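Local coordinates for protein carboxyl esterase NP (Bacillus subtilis, PDB 4CCW) that hydrolyses carboxylic esters to an alcohol and a carboxylate, as an alpha/beta-hydrolase-fold carboxylesterase, at residues N13-S24 and I195-W206. Numbering follows the deposited sequence.
Sequences NGIRYYQTYNES and IFVKQFQAGVMW
Gln199 enters helix 13-24 as a knob into the hole formed by Tyr17, Thr20, Tyr21 and Ser24, and both ends of its amide are bonded there. Its NE2 donates to Tyr17 OH over 3.1 Å, the N-H...O angle of 150° and the phenol oxygen's place near the amide plane marking a sound bond; OE1 accepts from Ser24 OG at 2.8 Å. With CG anti to the backbone N and the chain extended beyond it, the amide spans these two partners. Gln199 OE1 is also bonded to Thr68 OG1 and NE2 to Ser66 OG, both outside the two segments, so each end of the amide has two partners and its orientation is fixed. The methyl of Ala202, CB, lies 3.6 Å from Thr20 OG1, a hydroxyl already given to Tyr17 O one turn back.

Where helix 195-205 ends, Trp206 lays one indole face over Gly14, whose CA stands 3.4 Å from the five-membered-ring centroid and only 10° off its normal, a CH-pi contact that the absence of a side chain permits. The six-membered ring is slid past the Tyr17 ring with planes 26° apart; Trp206 CE3 lies 3.7 Å from Tyr17 CD2, with little overlap of the rings. An alanine in place of Trp206 would probably leave Gly14 CA and the Tyr17 ring without their aromatic neighbour, opening a gap here.

Two waters bridge the backbones: one donates to Asn13 O and Ala202 O while accepting from Arg16 NE, the other donates to Thr20 O and Ile195 O.

The segments pack nearly antiparallel, axes 8.5 Å apart, joining the N-terminal helix to helix 194-205 of the alpha/beta-hydrolase region. On the latter, Phe196, about 8 Å from the bound (2-hydroxyethoxy)acetic acid, meets Phe65 of its pocket edge-to-face; Phe200 and Val204 touch helix 177-185, while Tyr21 reaches Asp87, just past strand 82-86 of the central sheet.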
loop_
_atom_site.group_PDB
_atom_site.type_symbol
_atom_site.label_atom_id
_atom_site.label_comp_id
_atom_site.label_asym_id
_atom_site.label_seq_id
_atom_site.Cartn_x
_atom_site.Cartn_y
_atom_site.Cartn_z
ATOM N N ASN A 13 -24.249 -2.952 0.562
ATOM C CA ASN A 13 -23.086 -2.288 -0.046
ATOM C C ASN A 13 -21.785 -3.034 0.214
ATOM O O ASN A 13 -20.874 -3.018 -0.617
ATOM C CB ASN A 13 -22.978 -0.833 0.421
ATOM C CG ASN A 13 -24.038 0.057 -0.204
ATOM O OD1 ASN A 13 -24.847 -0.401 -1.014
ATOM N ND2 ASN A 13 -24.044 1.328 0.167
ATOM N N GLY A 14 -21.701 -3.669 1.379
ATOM C CA GLY A 14 -20.563 -4.511 1.731
ATOM C C GLY A 14 -20.482 -5.754 0.863
ATOM O O GLY A 14 -19.405 -6.098 0.373
ATOM N N ILE A 15 -21.618 -6.423 0.670
ATOM C CA ILE A 15 -21.703 -7.591 -0.215
ATOM C C ILE A 15 -21.274 -7.226 -1.626
ATOM O O ILE A 15 -20.509 -7.961 -2.256
ATOM C CB ILE A 15 -23.132 -8.197 -0.223
ATOM C CG1 ILE A 15 -23.439 -8.847 1.128
ATOM C CG2 ILE A 15 -23.327 -9.187 -1.376
ATOM C CD1 ILE A 15 -22.629 -10.094 1.434
ATOM N N ARG A 16 -21.744 -6.076 -2.107
ATOM C CA ARG A 16 -21.394 -5.613 -3.435
ATOM C C ARG A 16 -19.889 -5.378 -3.545
ATOM O O ARG A 16 -19.276 -5.766 -4.544
ATOM C CB ARG A 16 -22.160 -4.341 -3.787
ATOM C CG ARG A 16 -21.679 -3.672 -5.060
ATOM C CD ARG A 16 -22.564 -2.496 -5.432
ATOM N NE ARG A 16 -22.495 -1.439 -4.426
ATOM C CZ ARG A 16 -23.392 -0.468 -4.296
ATOM N NH1 ARG A 16 -24.438 -0.415 -5.112
ATOM N NH2 ARG A 16 -23.249 0.444 -3.346
ATOM N N TYR A 17 -19.305 -4.766 -2.514
ATOM C CA TYR A 17 -17.859 -4.527 -2.508
ATOM C C TYR A 17 -17.097 -5.845 -2.574
ATOM O O TYR A 17 -16.204 -6.003 -3.415
ATOM C CB TYR A 17 -17.394 -3.706 -1.305
ATOM C CG TYR A 17 -15.885 -3.584 -1.312
ATOM C CD1 TYR A 17 -15.236 -2.793 -2.267
ATOM C CD2 TYR A 17 -15.104 -4.329 -0.427
ATOM C CE1 TYR A 17 -13.848 -2.707 -2.305
ATOM C CE2 TYR A 17 -13.713 -4.240 -0.455
ATOM C CZ TYR A 17 -13.097 -3.441 -1.398
ATOM O OH TYR A 17 -11.728 -3.365 -1.425
ATOM N N TYR A 18 -17.460 -6.790 -1.709
ATOM C CA TYR A 18 -16.858 -8.122 -1.733
ATOM C C TYR A 18 -16.929 -8.802 -3.097
ATOM O O TYR A 18 -15.963 -9.430 -3.532
ATOM C CB TYR A 18 -17.467 -9.020 -0.653
ATOM C CG TYR A 18 -16.781 -8.925 0.687
ATOM C CD1 TYR A 18 -16.657 -7.699 1.345
ATOM C CD2 TYR A 18 -16.262 -10.062 1.307
ATOM C CE1 TYR A 18 -16.031 -7.609 2.582
ATOM C CE2 TYR A 18 -15.639 -9.980 2.537
ATOM C CZ TYR A 18 -15.526 -8.751 3.167
ATOM O OH TYR A 18 -14.907 -8.666 4.387
ATOM N N GLN A 19 -18.082 -8.707 -3.762
ATOM C CA GLN A 19 -18.229 -9.260 -5.105
ATOM C C GLN A 19 -17.260 -8.606 -6.106
ATOM O O GLN A 19 -16.610 -9.304 -6.892
ATOM C CB GLN A 19 -19.682 -9.132 -5.590
ATOM C CG GLN A 19 -19.945 -9.744 -6.960
ATOM C CD GLN A 19 -19.578 -11.221 -7.037
ATOM O OE1 GLN A 19 -19.652 -11.950 -6.047
ATOM N NE2 GLN A 19 -19.186 -11.670 -8.227
ATOM N N THR A 20 -17.168 -7.278 -6.077
ATOM C CA THR A 20 -16.252 -6.551 -6.969
ATOM C C THR A 20 -14.782 -6.886 -6.698
ATOM O O THR A 20 -13.970 -6.926 -7.619
ATOM C CB THR A 20 -16.450 -5.007 -6.935
ATOM O OG1 THR A 20 -16.168 -4.492 -5.624
ATOM C CG2 THR A 20 -17.869 -4.609 -7.383
ATOM N N TYR A 21 -14.454 -7.110 -5.429
ATOM C CA TYR A 21 -13.100 -7.500 -5.018
ATOM C C TYR A 21 -12.759 -8.846 -5.660
ATOM O O TYR A 21 -11.671 -9.020 -6.230
ATOM C CB TYR A 21 -13.051 -7.595 -3.488
ATOM C CG TYR A 21 -11.688 -7.844 -2.881
ATOM C CD1 TYR A 21 -11.013 -9.055 -3.086
ATOM C CD2 TYR A 21 -11.099 -6.889 -2.065
ATOM C CE1 TYR A 21 -9.769 -9.281 -2.506
ATOM C CE2 TYR A 21 -9.869 -7.105 -1.479
ATOM C CZ TYR A 21 -9.208 -8.297 -1.706
ATOM O OH TYR A 21 -7.986 -8.490 -1.125
ATOM N N ASN A 22 -13.695 -9.786 -5.586
ATOM C CA ASN A 22 -13.512 -11.113 -6.167
ATOM C C ASN A 22 -13.363 -11.052 -7.683
ATOM O O ASN A 22 -12.573 -11.794 -8.263
ATOM C CB ASN A 22 -14.664 -12.042 -5.761
ATOM C CG ASN A 22 -14.618 -12.409 -4.286
ATOM O OD1 ASN A 22 -13.607 -12.192 -3.613
ATOM N ND2 ASN A 22 -15.709 -12.950 -3.773
ATOM N N GLU A 23 -14.113 -10.152 -8.314
ATOM C CA GLU A 23 -14.023 -9.978 -9.759
ATOM C C GLU A 23 -12.690 -9.362 -10.196
ATOM O O GLU A 23 -12.152 -9.730 -11.236
ATOM C CB GLU A 23 -15.226 -9.201 -10.289
ATOM C CG GLU A 23 -16.507 -10.006 -10.128
ATOM C CD GLU A 23 -17.721 -9.361 -10.751
ATOM O OE1 GLU A 23 -17.570 -8.360 -11.476
ATOM O OE2 GLU A 23 -18.839 -9.867 -10.516
ATOM N N SER A 24 -12.151 -8.449 -9.389
ATOM C CA SER A 24 -10.803 -7.908 -9.638
ATOM C C SER A 24 -9.706 -8.972 -9.535
ATOM O O SER A 24 -8.684 -8.870 -10.206
ATOM C CB SER A 24 -10.485 -6.764 -8.686
ATOM O OG SER A 24 -11.235 -5.605 -9.000
ATOM N N ILE A 195 -12.544 -3.155 -14.369
ATOM C CA ILE A 195 -13.016 -4.026 -13.288
ATOM C C ILE A 195 -12.420 -3.568 -11.962
ATOM O O ILE A 195 -13.106 -3.551 -10.933
ATOM C CB ILE A 195 -12.730 -5.523 -13.561
ATOM C CG1 ILE A 195 -13.633 -6.033 -14.695
ATOM C CG2 ILE A 195 -12.989 -6.365 -12.319
ATOM C CD1 ILE A 195 -13.422 -7.483 -15.083
ATOM N N PHE A 196 -11.158 -3.159 -12.005
ATOM C CA PHE A 196 -10.501 -2.613 -10.827
ATOM C C PHE A 196 -11.192 -1.328 -10.380
ATOM O O PHE A 196 -11.397 -1.108 -9.184
ATOM C CB PHE A 196 -9.011 -2.355 -11.066
ATOM C CG PHE A 196 -8.324 -1.759 -9.876
ATOM C CD1 PHE A 196 -7.993 -2.557 -8.783
ATOM C CD2 PHE A 196 -8.052 -0.395 -9.816
ATOM C CE1 PHE A 196 -7.386 -2.010 -7.667
ATOM C CE2 PHE A 196 -7.459 0.162 -8.696
ATOM C CZ PHE A 196 -7.116 -0.649 -7.620
ATOM N N VAL A 197 -11.540 -0.478 -11.346
ATOM C CA VAL A 197 -12.210 0.792 -11.051
ATOM C C VAL A 197 -13.584 0.539 -10.440
ATOM O O VAL A 197 -13.967 1.234 -9.491
ATOM C CB VAL A 197 -12.331 1.721 -12.289
ATOM C CG1 VAL A 197 -13.126 2.980 -11.944
ATOM C CG2 VAL A 197 -10.959 2.114 -12.811
ATOM N N LYS A 198 -14.324 -0.425 -10.998
ATOM C CA LYS A 198 -15.619 -0.827 -10.449
ATOM C C LYS A 198 -15.518 -1.184 -8.970
ATOM O O LYS A 198 -16.396 -0.823 -8.182
ATOM C CB LYS A 198 -16.227 -2.001 -11.230
ATOM C CG LYS A 198 -17.026 -1.600 -12.460
ATOM C CD LYS A 198 -17.718 -2.814 -13.062
ATOM C CE LYS A 198 -18.639 -2.433 -14.213
ATOM N NZ LYS A 198 -19.603 -3.521 -14.546
ATOM N N GLN A 199 -14.446 -1.893 -8.604
ATOM C CA GLN A 199 -14.184 -2.236 -7.207
ATOM C C GLN A 199 -13.891 -1.002 -6.357
ATOM O O GLN A 199 -14.372 -0.877 -5.228
ATOM C CB GLN A 199 -13.038 -3.254 -7.092
ATOM C CG GLN A 199 -12.714 -3.658 -5.656
ATOM C CD GLN A 199 -11.349 -4.302 -5.494
ATOM O OE1 GLN A 199 -10.678 -4.626 -6.468
ATOM N NE2 GLN A 199 -10.942 -4.502 -4.254
ATOM N N PHE A 200 -13.080 -0.099 -6.895
ATOM C CA PHE A 200 -12.722 1.117 -6.179
ATOM C C PHE A 200 -13.992 1.934 -5.904
ATOM O O PHE A 200 -14.201 2.408 -4.787
ATOM C CB PHE A 200 -11.674 1.916 -6.966
ATOM C CG PHE A 200 -11.366 3.262 -6.379
ATOM C CD1 PHE A 200 -10.721 3.374 -5.149
ATOM C CD2 PHE A 200 -11.692 4.427 -7.070
ATOM C CE1 PHE A 200 -10.433 4.615 -4.605
ATOM C CE2 PHE A 200 -11.405 5.671 -6.533
ATOM C CZ PHE A 200 -10.768 5.770 -5.299
ATOM N N GLN A 201 -14.845 2.058 -6.919
ATOM C CA GLN A 201 -16.127 2.739 -6.783
ATOM C C GLN A 201 -17.000 2.085 -5.708
ATOM O O GLN A 201 -17.598 2.788 -4.875
ATOM C CB GLN A 201 -16.867 2.760 -8.131
ATOM C CG GLN A 201 -16.123 3.498 -9.239
ATOM C CD GLN A 201 -16.926 3.627 -10.525
ATOM O OE1 GLN A 201 -17.094 2.655 -11.273
ATOM N NE2 GLN A 201 -17.406 4.832 -10.803
ATOM N N ALA A 202 -17.069 0.750 -5.724
ATOM C CA ALA A 202 -17.929 0.023 -4.785
ATOM C C ALA A 202 -17.409 0.200 -3.362
ATOM O O ALA A 202 -18.190 0.315 -2.414
ATOM C CB ALA A 202 -18.056 -1.454 -5.165
ATOM N N GLY A 203 -16.086 0.288 -3.233
ATOM C CA GLY A 203 -15.459 0.593 -1.960
ATOM C C GLY A 203 -15.910 1.929 -1.418
ATOM O O GLY A 203 -16.292 2.029 -0.251
ATOM N N VAL A 204 -15.889 2.952 -2.276
ATOM C CA VAL A 204 -16.292 4.304 -1.893
ATOM C C VAL A 204 -17.773 4.350 -1.493
ATOM O O VAL A 204 -18.140 5.044 -0.545
ATOM C CB VAL A 204 -15.980 5.325 -3.010
ATOM C CG1 VAL A 204 -16.578 6.680 -2.695
ATOM C CG2 VAL A 204 -14.464 5.438 -3.195
ATOM N N MET A 205 -18.602 3.581 -2.197
ATOM C CA MET A 205 -20.035 3.510 -1.890
ATOM C C MET A 205 -20.329 2.732 -0.597
ATOM O O MET A 205 -21.392 2.915 0.010
ATOM C CB MET A 205 -20.816 2.936 -3.081
ATOM C CG MET A 205 -20.805 3.826 -4.320
ATOM S SD MET A 205 -21.413 3.023 -5.826
ATOM C CE MET A 205 -21.665 4.428 -6.905
ATOM N N TRP A 206 -19.394 1.882 -0.173
ATOM C CA TRP A 206 -19.544 1.121 1.068
ATOM C C TRP A 206 -19.102 1.938 2.254
ATOM O O TRP A 206 -17.911 2.009 2.576
ATOM C CB TRP A 206 -18.794 -0.214 0.982
ATOM C CG TRP A 206 -18.927 -1.096 2.203
ATOM C CD1 TRP A 206 -20.009 -1.189 3.079
ATOM C CD2 TRP A 206 -17.947 -2.068 2.706
ATOM N NE1 TRP A 206 -19.762 -2.109 4.064
ATOM C CE2 TRP A 206 -18.552 -2.679 3.897
ATOM C CE3 TRP A 206 -16.685 -2.485 2.302
ATOM C CZ2 TRP A 206 -17.894 -3.649 4.640
ATOM C CZ3 TRP A 206 -16.029 -3.466 3.060
ATOM C CH2 TRP A 206 -16.623 -4.034 4.200
HETATM O O HOH W 1 -20.746 -0.875 -2.400
HETATM O O HOH W 2 -14.723 -5.360 -9.754
#